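Local coordinates for sulfate transporter 4.1, chloroplastic (Arabidopsis thaliana, PDB 7LHV), which carries sulfate across a membrane together with protons and may help to regulate sulfate assimilation, at residues Asp612-Ile617 with Val626-Phe631; Ser232-Ser237 with Val243-Ala248; Ser131-Phe136 with Ser380-Tyr385. All coordinates share one frame; numbering follows the deposited sequence.

Interaction 1: Asp612-Ile617 with Val626-Phe631; sequences DVHLTI and VGKEWF
In the STAS domain, the C-terminal alpha/beta module of SLC26 transporters, His614 and Ile617 of helix 611-620 meet Lys628 and Phe631 of the loop that follows helix 622-626. The apolar half of the contact is Ile617 against the far end of the Phe631 ring. The two side chains reach for each other from opposite directions, and Ile617 CG2 comes within 3.6 Å of Phe631 CZ, approaching the ring obliquely, while Ile617 CD1 lies 4.1 Å from Phe631 CE2. Ile617 can present CG2 because this branch stands anti to the backbone N, with CG1 beside that N (chi1 -75°). Val623 of helix 622-626 touches both Ile617 and Phe631. On the sheet side, Phe631 also rests on Ile606, whose backbone bonds to Trp630, so the loop is tied to strand 603-606.

Gly627 ends helix 622-626 with a positive phi of 101°, a turn that suits glycine, and its carbonyl O then faces the edge of the Phe631 ring in plane. Thr616, on another side of helix 611-620, packs on Val457 of the second subunit. Its OG1 bonds to Asp612 O, which also accepts from Thr616 N; the two donors arrive from opposite faces of the carbonyl plane.

The polar half lies toward the surface. Lys628 bends at chi2 (69°) and crosses the His614 side chain at about a right angle, bringing NZ to the edge of the imidazole, in the ring plane and 3.3 Å from His614 NE2.

Interaction 2: Ser232-Ser237 with Val243-Ala248; sequences SIARSS and VESIIA
Ala234 lays its methyl over the side chain of Ser245, CB to CB at 3.4 Å, where the extended connection after helix 206-229 runs past the short helix 239-249. This is a local loop-to-helix contact in the membrane domain: the chain leaves helix 206-229, passes through residues 232-237 in a largely extended course, then turns into helix 239-249, which packs back on the connection. Ala234 N is 3.3 Å from Ser245 CB.

Ser245 is the centre of the contact, and its CB points toward the connection. With chi1 at 58°, OG sits between the backbone N and the carbonyl carbon, and the hydroxyl is shared between Ile242 O, the stronger partner, and Pro241 O in the preceding turn of its own helix. Ser245 OG also lies 3.7 Å from Ile233 CB and 3.4 Å from Ala234 N.

One residue farther along the helix, Ile246 lies side by side with Ile233, both pointing the same way. Ile233 CG2 and Ile246 CG1 are the atoms that meet, at 4.0 Å. Both isoleucines are carried onto the end of helix 206-229, Ile246 packing on Ile225 and Leu229 and Ile233 touching Lys226, while Tyr231 OH bonds to Ile246 O and adds a polar tie across the same junction.

Beyond Ala234, Arg235 turns toward helix 153-166: its CB points away from helix 239-249, and its NH2 makes a weak hydrogen bond to Asn161 O. Ser236 OG donates to Arg235 O at 2.7 Å, coming from above the carbonyl plane with a C=O...donor angle of 98°.

Interaction 3: Ser131-Phe136 with Ser380-Tyr385; sequences SFVPVF and SLFSAY
This is an apolar contact inside the membrane domain, where Val133 and Pro134 at the kink of helix 125-141 meet Phe382 and Ala384 just beyond the C-terminal end of helix 365-381. Val133 does most of the touching. Its CB points toward Phe382, and both methyls embrace the base of that side chain: Val133 CG2 and CG1 lie 3.5 and 3.9 Å from Phe382 CB. The two side chains cross at about a right angle, with Val133 CG2 oblique to the ring. Phe382 has CG beside its own backbone N (chi1 -83°), which takes the ring on past the valine.

A looser touch continues the seam, Pro134 CD to Ala384 CB at 4.5 Å. Pro134 has no N-H to give, Val135 N makes no bond to the turn before, and the helix bends there. The partner chain also changes course: Phe382 leaves helical geometry, Ser383 N bonds to Ser380 O, and Ser383 takes a positive phi of 59° before the chain extends.

Tyr385 bonds through its carbonyl O to Ser130 OG and through OH to Ser156 OG of helix 153-166. The extended chain then enters strand 388-389, which pairs antiparallel with strand 149-150, each strand leading into a helix, 391-399 and 153-166. Such paired short strands before two facing helices are characteristic of the SLC26 transport domain, in which relatives bind their anion between those helices.

Overall arrangement
Interactions 2 and 3 both belong to the sulfate permease domain. Their centres are 33 Å apart and their nearest atoms about 12 Å, and in sequence both segments of interaction 2 fall between those of interaction 3. Both border helix 153-166, interaction 2 by way of a weak bond from Arg235. Interaction 1 stands apart in the STAS domain, its centre 60 Å from that of interaction 3 and 69 Å from that of interaction 2, on the opposite side of the chain's centre. Its helix 611-620 also faces the second subunit. The bound lipids are lined by other residues, such as Leu197, Trp199 and Leu482.

Interaction 1: Asp612-Ile617 with Val626-Phe631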
ATOM      1  N   ASP A 612      -7.781 -18.717  19.532  1.00 76.66           N
ATOM      2  CA  ASP A 612      -8.465 -17.576  18.931  1.00 76.66           C
ATOM      3  C   ASP A 612      -9.170 -17.979  17.644  1.00 76.66           C
ATOM      4  O   ASP A 612     -10.297 -17.545  17.377  1.00 76.66           O
ATOM      5  CB  ASP A 612      -7.468 -16.450  18.666  1.00 76.66           C
ATOM      6  CG  ASP A 612      -6.981 -15.795  19.940  1.00 76.66           C
ATOM      7  OD1 ASP A 612      -7.809 -15.569  20.848  1.00 76.66           O
ATOM      8  OD2 ASP A 612      -5.769 -15.508  20.037  1.00 76.66           O
ATOM      9  N   VAL A 613      -8.518 -18.813  16.832  1.00 70.27           N
ATOM     10  CA  VAL A 613      -9.131 -19.296  15.599  1.00 70.27           C
ATOM     11  C   VAL A 613     -10.377 -20.114  15.907  1.00 70.27           C
ATOM     12  O   VAL A 613     -11.416 -19.957  15.255  1.00 70.27           O
ATOM     13  CB  VAL A 613      -8.107 -20.103  14.782  1.00 70.27           C
ATOM     14  CG1 VAL A 613      -8.813 -20.974  13.776  1.00 70.27           C
ATOM     15  CG2 VAL A 613      -7.139 -19.168  14.088  1.00 70.27           C
ATOM     16  N   HIS A 614     -10.296 -21.001  16.900  1.00 72.09           N
ATOM     17  CA  HIS A 614     -11.458 -21.801  17.269  1.00 72.09           C
ATOM     18  C   HIS A 614     -12.590 -20.923  17.785  1.00 72.09           C
ATOM     19  O   HIS A 614     -13.761 -21.168  17.478  1.00 72.09           O
ATOM     20  CB  HIS A 614     -11.072 -22.844  18.316  1.00 72.09           C
ATOM     21  CG  HIS A 614     -12.120 -23.889  18.539  1.00 72.09           C
ATOM     22  ND1 HIS A 614     -12.864 -23.960  19.696  1.00 72.09           N
ATOM     23  CD2 HIS A 614     -12.549 -24.903  17.752  1.00 72.09           C
ATOM     24  CE1 HIS A 614     -13.706 -24.974  19.614  1.00 72.09           C
ATOM     25  NE2 HIS A 614     -13.534 -25.565  18.445  1.00 72.09           N
ATOM     26  N   LEU A 615     -12.261 -19.901  18.576  1.00 70.37           N
ATOM     27  CA  LEU A 615     -13.292 -18.998  19.075  1.00 70.37           C
ATOM     28  C   LEU A 615     -13.974 -18.258  17.932  1.00 70.37           C
ATOM     29  O   LEU A 615     -15.205 -18.135  17.910  1.00 70.37           O
ATOM     30  CB  LEU A 615     -12.682 -18.010  20.068  1.00 70.37           C
ATOM     31  CG  LEU A 615     -13.596 -16.936  20.661  1.00 70.37           C
ATOM     32  CD1 LEU A 615     -14.926 -17.530  21.101  1.00 70.37           C
ATOM     33  CD2 LEU A 615     -12.905 -16.240  21.822  1.00 70.37           C
ATOM     34  N   THR A 616     -13.193 -17.762  16.968  1.00 65.64           N
ATOM     35  CA  THR A 616     -13.781 -17.070  15.824  1.00 65.64           C
ATOM     36  C   THR A 616     -14.651 -18.009  14.998  1.00 65.64           C
ATOM     37  O   THR A 616     -15.740 -17.629  14.550  1.00 65.64           O
ATOM     38  CB  THR A 616     -12.682 -16.455  14.960  1.00 65.64           C
ATOM     39  OG1 THR A 616     -11.995 -15.447  15.710  1.00 65.64           O
ATOM     40  CG2 THR A 616     -13.270 -15.826  13.708  1.00 65.64           C
ATOM     41  N   ILE A 617     -14.191 -19.245  14.793  1.00 66.99           N
ATOM     42  CA  ILE A 617     -14.972 -20.216  14.032  1.00 66.99           C
ATOM     43  C   ILE A 617     -16.289 -20.510  14.737  1.00 66.99           C
ATOM     44  O   ILE A 617     -17.350 -20.562  14.103  1.00 66.99           O
ATOM     45  CB  ILE A 617     -14.151 -21.500  13.806  1.00 66.99           C
ATOM     46  CG1 ILE A 617     -13.083 -21.275  12.737  1.00 66.99           C
ATOM     47  CG2 ILE A 617     -15.051 -22.649  13.403  1.00 66.99           C
ATOM     48  CD1 ILE A 617     -12.152 -22.451  12.560  1.00 66.99           C
ATOM     49  N   VAL A 626     -20.673 -27.180   9.682  1.00 71.02           N
ATOM     50  CA  VAL A 626     -19.914 -28.336   9.217  1.00 71.02           C
ATOM     51  C   VAL A 626     -19.982 -29.519  10.173  1.00 71.02           C
ATOM     52  O   VAL A 626     -19.629 -30.641   9.782  1.00 71.02           O
ATOM     53  CB  VAL A 626     -18.439 -27.975   8.968  1.00 71.02           C
ATOM     54  CG1 VAL A 626     -18.331 -26.761   8.069  1.00 71.02           C
ATOM     55  CG2 VAL A 626     -17.727 -27.739  10.276  1.00 71.02           C
ATOM     56  N   GLY A 627     -20.419 -29.308  11.411  1.00 74.61           N
ATOM     57  CA  GLY A 627     -20.498 -30.393  12.366  1.00 74.61           C
ATOM     58  C   GLY A 627     -19.336 -30.405  13.335  1.00 74.61           C
ATOM     59  O   GLY A 627     -18.186 -30.199  12.939  1.00 74.61           O
ATOM     60  N   LYS A 628     -19.627 -30.646  14.615  1.00 77.77           N
ATOM     61  CA  LYS A 628     -18.571 -30.661  15.620  1.00 77.77           C
ATOM     62  C   LYS A 628     -17.682 -31.893  15.482  1.00 77.77           C
ATOM     63  O   LYS A 628     -16.517 -31.864  15.891  1.00 77.77           O
ATOM     64  CB  LYS A 628     -19.185 -30.592  17.019  1.00 77.77           C
ATOM     65  CG  LYS A 628     -18.177 -30.575  18.155  1.00 77.77           C
ATOM     66  CD  LYS A 628     -17.400 -29.269  18.177  1.00 77.77           C
ATOM     67  CE  LYS A 628     -16.464 -29.200  19.373  1.00 77.77           C
ATOM     68  NZ  LYS A 628     -15.651 -27.952  19.366  1.00 77.77           N
ATOM     69  N   GLU A 629     -18.204 -32.973  14.897  1.00 75.42           N
ATOM     70  CA  GLU A 629     -17.441 -34.207  14.770  1.00 75.42           C
ATOM     71  C   GLU A 629     -16.268 -34.093  13.807  1.00 75.42           C
ATOM     72  O   GLU A 629     -15.419 -34.989  13.787  1.00 75.42           O
ATOM     73  CB  GLU A 629     -18.360 -35.350  14.330  1.00 75.42           C
ATOM     74  CG  GLU A 629     -19.020 -35.145  12.975  1.00 75.42           C
ATOM     75  CD  GLU A 629     -20.312 -34.355  13.063  1.00 75.42           C
ATOM     76  OE1 GLU A 629     -21.173 -34.522  12.174  1.00 75.42           O
ATOM     77  OE2 GLU A 629     -20.470 -33.568  14.019  1.00 75.42           O
ATOM     78  N   TRP A 630     -16.198 -33.028  13.011  1.00 74.28           N
ATOM     79  CA  TRP A 630     -15.115 -32.836  12.057  1.00 74.28           C
ATOM     80  C   TRP A 630     -14.038 -31.887  12.563  1.00 74.28           C
ATOM     81  O   TRP A 630     -13.170 -31.481  11.786  1.00 74.28           O
ATOM     82  CB  TRP A 630     -15.668 -32.339  10.721  1.00 74.28           C
ATOM     83  CG  TRP A 630     -16.535 -33.347  10.045  1.00 74.28           C
ATOM     84  CD1 TRP A 630     -17.872 -33.248   9.805  1.00 74.28           C
ATOM     85  CD2 TRP A 630     -16.128 -34.620   9.534  1.00 74.28           C
ATOM     86  NE1 TRP A 630     -18.322 -34.379   9.169  1.00 74.28           N
ATOM     87  CE2 TRP A 630     -17.270 -35.237   8.992  1.00 74.28           C
ATOM     88  CE3 TRP A 630     -14.907 -35.298   9.480  1.00 74.28           C
ATOM     89  CZ2 TRP A 630     -17.229 -36.496   8.402  1.00 74.28           C
ATOM     90  CZ3 TRP A 630     -14.868 -36.547   8.895  1.00 74.28           C
ATOM     91  CH2 TRP A 630     -16.020 -37.133   8.364  1.00 74.28           C
ATOM     92  N   PHE A 631     -14.076 -31.521  13.839  1.00 74.50           N
ATOM     93  CA  PHE A 631     -13.051 -30.687  14.449  1.00 74.50           C
ATOM     94  C   PHE A 631     -12.212 -31.537  15.390  1.00 74.50           C
ATOM     95  O   PHE A 631     -12.756 -32.237  16.251  1.00 74.50           O
ATOM     96  CB  PHE A 631     -13.679 -29.514  15.201  1.00 74.50           C
ATOM     97  CG  PHE A 631     -14.004 -28.349  14.324  1.00 74.50           C
ATOM     98  CD1 PHE A 631     -15.161 -28.341  13.569  1.00 74.50           C
ATOM     99  CD2 PHE A 631     -13.154 -27.261  14.250  1.00 74.50           C
ATOM    100  CE1 PHE A 631     -15.462 -27.272  12.759  1.00 74.50           C
ATOM    101  CE2 PHE A 631     -13.455 -26.187  13.441  1.00 74.50           C
ATOM    102  CZ  PHE A 631     -14.611 -26.194  12.692  1.00 74.50           C
TER

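Interaction 2: Ser232-Ser237 with Val243-Ala248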
ATOM      1  N   SER A 232      26.118  30.826 -14.018  1.00 74.65           N
ATOM      2  CA  SER A 232      24.855  30.259 -13.572  1.00 74.65           C
ATOM      3  C   SER A 232      24.324  29.265 -14.596  1.00 74.65           C
ATOM      4  O   SER A 232      24.385  29.498 -15.805  1.00 74.65           O
ATOM      5  CB  SER A 232      23.829  31.366 -13.336  1.00 74.65           C
ATOM      6  OG  SER A 232      22.678  30.861 -12.682  1.00 74.65           O
ATOM      7  N   ILE A 233      23.800  28.149 -14.103  1.00 72.48           N
ATOM      8  CA  ILE A 233      23.251  27.104 -14.949  1.00 72.48           C
ATOM      9  C   ILE A 233      21.757  26.993 -14.674  1.00 72.48           C
ATOM     10  O   ILE A 233      21.244  27.510 -13.682  1.00 72.48           O
ATOM     11  CB  ILE A 233      23.956  25.753 -14.732  1.00 72.48           C
ATOM     12  CG1 ILE A 233      23.597  25.184 -13.360  1.00 72.48           C
ATOM     13  CG2 ILE A 233      25.461  25.912 -14.869  1.00 72.48           C
ATOM     14  CD1 ILE A 233      24.130  23.797 -13.117  1.00 72.48           C
ATOM     15  N   ALA A 234      21.051  26.317 -15.578  1.00 76.54           N
ATOM     16  CA  ALA A 234      19.617  26.136 -15.406  1.00 76.54           C
ATOM     17  C   ALA A 234      19.337  25.321 -14.154  1.00 76.54           C
ATOM     18  O   ALA A 234      19.958  24.282 -13.916  1.00 76.54           O
ATOM     19  CB  ALA A 234      19.006  25.454 -16.629  1.00 76.54           C
ATOM     20  N   ARG A 235      18.392  25.800 -13.354  1.00 74.49           N
ATOM     21  CA  ARG A 235      18.048  25.176 -12.084  1.00 74.49           C
ATOM     22  C   ARG A 235      17.001  24.096 -12.332  1.00 74.49           C
ATOM     23  O   ARG A 235      15.873  24.395 -12.737  1.00 74.49           O
ATOM     24  CB  ARG A 235      17.550  26.236 -11.104  1.00 74.49           C
ATOM     25  CG  ARG A 235      17.296  25.729  -9.707  1.00 74.49           C
ATOM     26  CD  ARG A 235      15.859  25.285  -9.570  1.00 74.49           C
ATOM     27  NE  ARG A 235      15.524  24.925  -8.202  1.00 74.49           N
ATOM     28  CZ  ARG A 235      14.388  24.346  -7.845  1.00 74.49           C
ATOM     29  NH1 ARG A 235      13.436  24.087  -8.727  1.00 74.49           N
ATOM     30  NH2 ARG A 235      14.205  24.014  -6.573  1.00 74.49           N
ATOM     31  N   SER A 236      17.373  22.842 -12.086  1.00 72.25           N
ATOM     32  CA  SER A 236      16.444  21.732 -12.232  1.00 72.25           C
ATOM     33  C   SER A 236      16.952  20.549 -11.422  1.00 72.25           C
ATOM     34  O   SER A 236      18.119  20.499 -11.029  1.00 72.25           O
ATOM     35  CB  SER A 236      16.255  21.341 -13.701  1.00 72.25           C
ATOM     36  OG  SER A 236      15.490  22.317 -14.390  1.00 72.25           O
ATOM     37  N   SER A 237      16.051  19.603 -11.177  1.00 67.30           N
ATOM     38  CA  SER A 237      16.362  18.380 -10.455  1.00 67.30           C
ATOM     39  C   SER A 237      16.589  17.194 -11.382  1.00 67.30           C
ATOM     40  O   SER A 237      16.669  16.056 -10.908  1.00 67.30           O
ATOM     41  CB  SER A 237      15.247  18.059  -9.458  1.00 67.30           C
ATOM     42  OG  SER A 237      15.472  16.814  -8.829  1.00 67.30           O
ATOM     43  N   VAL A 243      22.802  19.213 -17.715  1.00 68.95           N
ATOM     44  CA  VAL A 243      23.900  19.019 -18.656  1.00 68.95           C
ATOM     45  C   VAL A 243      23.716  19.905 -19.881  1.00 68.95           C
ATOM     46  O   VAL A 243      24.686  20.461 -20.413  1.00 68.95           O
ATOM     47  CB  VAL A 243      24.021  17.533 -19.035  1.00 68.95           C
ATOM     48  CG1 VAL A 243      25.092  17.338 -20.091  1.00 68.95           C
ATOM     49  CG2 VAL A 243      24.329  16.702 -17.803  1.00 68.95           C
ATOM     50  N   GLU A 244      22.472  20.060 -20.345  1.00 73.61           N
ATOM     51  CA  GLU A 244      22.215  20.938 -21.481  1.00 73.61           C
ATOM     52  C   GLU A 244      22.596  22.378 -21.160  1.00 73.61           C
ATOM     53  O   GLU A 244      23.215  23.061 -21.983  1.00 73.61           O
ATOM     54  CB  GLU A 244      20.745  20.853 -21.889  1.00 73.61           C
ATOM     55  CG  GLU A 244      20.376  19.585 -22.636  1.00 73.61           C
ATOM     56  CD  GLU A 244      18.893  19.501 -22.932  1.00 73.61           C
ATOM     57  OE1 GLU A 244      18.194  20.521 -22.756  1.00 73.61           O
ATOM     58  OE2 GLU A 244      18.428  18.421 -23.348  1.00 73.61           O
ATOM     59  N   SER A 245      22.241  22.853 -19.965  1.00 72.91           N
ATOM     60  CA  SER A 245      22.596  24.211 -19.572  1.00 72.91           C
ATOM     61  C   SER A 245      24.102  24.377 -19.439  1.00 72.91           C
ATOM     62  O   SER A 245      24.653  25.416 -19.822  1.00 72.91           O
ATOM     63  CB  SER A 245      21.908  24.571 -18.263  1.00 72.91           C
ATOM     64  OG  SER A 245      22.275  23.664 -17.241  1.00 72.91           O
ATOM     65  N   ILE A 246      24.784  23.373 -18.884  1.00 73.32           N
ATOM     66  CA  ILE A 246      26.235  23.453 -18.750  1.00 73.32           C
ATOM     67  C   ILE A 246      26.887  23.549 -20.123  1.00 73.32           C
ATOM     68  O   ILE A 246      27.785  24.371 -20.349  1.00 73.32           O
ATOM     69  CB  ILE A 246      26.765  22.250 -17.949  1.00 73.32           C
ATOM     70  CG1 ILE A 246      26.391  22.390 -16.473  1.00 73.32           C
ATOM     71  CG2 ILE A 246      28.268  22.119 -18.110  1.00 73.32           C
ATOM     72  CD1 ILE A 246      26.545  21.115 -15.683  1.00 73.32           C
ATOM     73  N   ILE A 247      26.433  22.721 -21.067  1.00 77.55           N
ATOM     74  CA  ILE A 247      26.973  22.768 -22.423  1.00 77.55           C
ATOM     75  C   ILE A 247      26.682  24.118 -23.066  1.00 77.55           C
ATOM     76  O   ILE A 247      27.539  24.698 -23.746  1.00 77.55           O
ATOM     77  CB  ILE A 247      26.410  21.606 -23.261  1.00 77.55           C
ATOM     78  CG1 ILE A 247      26.912  20.271 -22.714  1.00 77.55           C
ATOM     79  CG2 ILE A 247      26.804  21.758 -24.720  1.00 77.55           C
ATOM     80  CD1 ILE A 247      26.148  19.079 -23.230  1.00 77.55           C
ATOM     81  N   ALA A 248      25.469  24.643 -22.864  1.00 78.91           N
ATOM     82  CA  ALA A 248      25.108  25.928 -23.452  1.00 78.91           C
ATOM     83  C   ALA A 248      25.986  27.051 -22.915  1.00 78.91           C
ATOM     84  O   ALA A 248      26.438  27.915 -23.677  1.00 78.91           O
ATOM     85  CB  ALA A 248      23.635  26.229 -23.185  1.00 78.91           C
TER

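Interaction 3: Ser131-Phe136 with Ser380-Tyr385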
ATOM      1  N   SER A 131      21.386  25.162  12.930  1.00 58.52           N
ATOM      2  CA  SER A 131      22.177  24.379  13.863  1.00 58.52           C
ATOM      3  C   SER A 131      22.164  24.940  15.274  1.00 58.52           C
ATOM      4  O   SER A 131      22.661  24.276  16.187  1.00 58.52           O
ATOM      5  CB  SER A 131      23.632  24.284  13.382  1.00 58.52           C
ATOM      6  OG  SER A 131      23.715  23.637  12.128  1.00 58.52           O
ATOM      7  N   PHE A 132      21.633  26.147  15.478  1.00 58.22           N
ATOM      8  CA  PHE A 132      21.738  26.770  16.791  1.00 58.22           C
ATOM      9  C   PHE A 132      20.615  26.335  17.723  1.00 58.22           C
ATOM     10  O   PHE A 132      20.852  25.648  18.720  1.00 58.22           O
ATOM     11  CB  PHE A 132      21.750  28.291  16.647  1.00 58.22           C
ATOM     12  CG  PHE A 132      21.815  29.015  17.954  1.00 58.22           C
ATOM     13  CD1 PHE A 132      22.769  28.684  18.898  1.00 58.22           C
ATOM     14  CD2 PHE A 132      20.918  30.025  18.243  1.00 58.22           C
ATOM     15  CE1 PHE A 132      22.826  29.348  20.101  1.00 58.22           C
ATOM     16  CE2 PHE A 132      20.971  30.690  19.444  1.00 58.22           C
ATOM     17  CZ  PHE A 132      21.927  30.352  20.375  1.00 58.22           C
ATOM     18  N   VAL A 133      19.381  26.707  17.405  1.00 57.47           N
ATOM     19  CA  VAL A 133      18.273  26.544  18.342  1.00 57.47           C
ATOM     20  C   VAL A 133      17.785  25.098  18.395  1.00 57.47           C
ATOM     21  O   VAL A 133      17.597  24.575  19.502  1.00 57.47           O
ATOM     22  CB  VAL A 133      17.121  27.508  18.014  1.00 57.47           C
ATOM     23  CG1 VAL A 133      15.889  27.153  18.822  1.00 57.47           C
ATOM     24  CG2 VAL A 133      17.545  28.934  18.302  1.00 57.47           C
ATOM     25  N   PRO A 134      17.554  24.412  17.268  1.00 55.01           N
ATOM     26  CA  PRO A 134      17.095  23.017  17.381  1.00 55.01           C
ATOM     27  C   PRO A 134      18.042  22.127  18.165  1.00 55.01           C
ATOM     28  O   PRO A 134      17.576  21.278  18.935  1.00 55.01           O
ATOM     29  CB  PRO A 134      16.960  22.568  15.918  1.00 55.01           C
ATOM     30  CG  PRO A 134      17.716  23.551  15.132  1.00 55.01           C
ATOM     31  CD  PRO A 134      17.588  24.837  15.860  1.00 55.01           C
ATOM     32  N   VAL A 135      19.355  22.320  18.029  1.00 56.61           N
ATOM     33  CA  VAL A 135      20.304  21.474  18.750  1.00 56.61           C
ATOM     34  C   VAL A 135      20.081  21.584  20.253  1.00 56.61           C
ATOM     35  O   VAL A 135      19.879  20.575  20.940  1.00 56.61           O
ATOM     36  CB  VAL A 135      21.749  21.835  18.365  1.00 56.61           C
ATOM     37  CG1 VAL A 135      22.717  21.270  19.378  1.00 56.61           C
ATOM     38  CG2 VAL A 135      22.066  21.304  16.988  1.00 56.61           C
ATOM     39  N   PHE A 136      20.058  22.815  20.779  1.00 58.98           N
ATOM     40  CA  PHE A 136      19.741  23.002  22.192  1.00 58.98           C
ATOM     41  C   PHE A 136      18.410  22.369  22.549  1.00 58.98           C
ATOM     42  O   PHE A 136      18.247  21.825  23.646  1.00 58.98           O
ATOM     43  CB  PHE A 136      19.721  24.486  22.565  1.00 58.98           C
ATOM     44  CG  PHE A 136      21.076  25.109  22.670  1.00 58.98           C
ATOM     45  CD1 PHE A 136      21.798  25.436  21.542  1.00 58.98           C
ATOM     46  CD2 PHE A 136      21.620  25.385  23.910  1.00 58.98           C
ATOM     47  CE1 PHE A 136      23.042  26.017  21.650  1.00 58.98           C
ATOM     48  CE2 PHE A 136      22.864  25.962  24.024  1.00 58.98           C
ATOM     49  CZ  PHE A 136      23.576  26.278  22.893  1.00 58.98           C
ATOM     50  N   SER A 380      11.841  26.459  13.878  1.00 52.15           N
ATOM     51  CA  SER A 380      10.998  27.308  13.046  1.00 52.15           C
ATOM     52  C   SER A 380      10.625  28.583  13.781  1.00 52.15           C
ATOM     53  O   SER A 380      10.632  29.673  13.199  1.00 52.15           O
ATOM     54  CB  SER A 380       9.744  26.550  12.632  1.00 52.15           C
ATOM     55  OG  SER A 380      10.079  25.240  12.227  1.00 52.15           O
ATOM     56  N   LEU A 381      10.295  28.466  15.067  1.00 58.03           N
ATOM     57  CA  LEU A 381      10.039  29.661  15.858  1.00 58.03           C
ATOM     58  C   LEU A 381      11.258  30.565  15.965  1.00 58.03           C
ATOM     59  O   LEU A 381      11.096  31.760  16.227  1.00 58.03           O
ATOM     60  CB  LEU A 381       9.557  29.287  17.259  1.00 58.03           C
ATOM     61  CG  LEU A 381       8.193  28.609  17.352  1.00 58.03           C
ATOM     62  CD1 LEU A 381       7.718  28.596  18.789  1.00 58.03           C
ATOM     63  CD2 LEU A 381       7.189  29.312  16.461  1.00 58.03           C
ATOM     64  N   PHE A 382      12.462  30.036  15.764  1.00 58.46           N
ATOM     65  CA  PHE A 382      13.676  30.845  15.828  1.00 58.46           C
ATOM     66  C   PHE A 382      14.406  30.867  14.489  1.00 58.46           C
ATOM     67  O   PHE A 382      15.636  30.808  14.433  1.00 58.46           O
ATOM     68  CB  PHE A 382      14.596  30.357  16.940  1.00 58.46           C
ATOM     69  CG  PHE A 382      14.237  30.892  18.289  1.00 58.46           C
ATOM     70  CD1 PHE A 382      14.753  32.098  18.727  1.00 58.46           C
ATOM     71  CD2 PHE A 382      13.375  30.197  19.115  1.00 58.46           C
ATOM     72  CE1 PHE A 382      14.422  32.596  19.969  1.00 58.46           C
ATOM     73  CE2 PHE A 382      13.040  30.690  20.357  1.00 58.46           C
ATOM     74  CZ  PHE A 382      13.564  31.890  20.785  1.00 58.46           C
ATOM     75  N   SER A 383      13.652  30.954  13.391  1.00 55.93           N
ATOM     76  CA  SER A 383      14.192  31.183  12.048  1.00 55.93           C
ATOM     77  C   SER A 383      15.184  30.095  11.631  1.00 55.93           C
ATOM     78  O   SER A 383      16.358  30.355  11.372  1.00 55.93           O
ATOM     79  CB  SER A 383      14.837  32.569  11.954  1.00 55.93           C
ATOM     80  OG  SER A 383      13.973  33.573  12.451  1.00 55.93           O
ATOM     81  N   ALA A 384      14.686  28.864  11.547  1.00 51.28           N
ATOM     82  CA  ALA A 384      15.483  27.738  11.088  1.00 51.28           C
ATOM     83  C   ALA A 384      14.686  26.906  10.096  1.00 51.28           C
ATOM     84  O   ALA A 384      13.455  26.877  10.137  1.00 51.28           O
ATOM     85  CB  ALA A 384      15.935  26.855  12.252  1.00 51.28           C
ATOM     86  N   TYR A 385      15.398  26.228   9.208  1.00 48.64           N
ATOM     87  CA  TYR A 385      14.807  25.349   8.212  1.00 48.64           C
ATOM     88  C   TYR A 385      15.078  23.892   8.584  1.00 48.64           C
ATOM     89  O   TYR A 385      15.967  23.617   9.396  1.00 48.64           O
ATOM     90  CB  TYR A 385      15.344  25.700   6.813  1.00 48.64           C
ATOM     91  CG  TYR A 385      16.641  25.055   6.384  1.00 48.64           C
ATOM     92  CD1 TYR A 385      17.862  25.649   6.663  1.00 48.64           C
ATOM     93  CD2 TYR A 385      16.642  23.877   5.651  1.00 48.64           C
ATOM     94  CE1 TYR A 385      19.045  25.070   6.254  1.00 48.64           C
ATOM     95  CE2 TYR A 385      17.819  23.292   5.241  1.00 48.64           C
ATOM     96  CZ  TYR A 385      19.016  23.894   5.543  1.00 48.64           C
ATOM     97  OH  TYR A 385      20.188  23.311   5.131  1.00 48.64           O
TER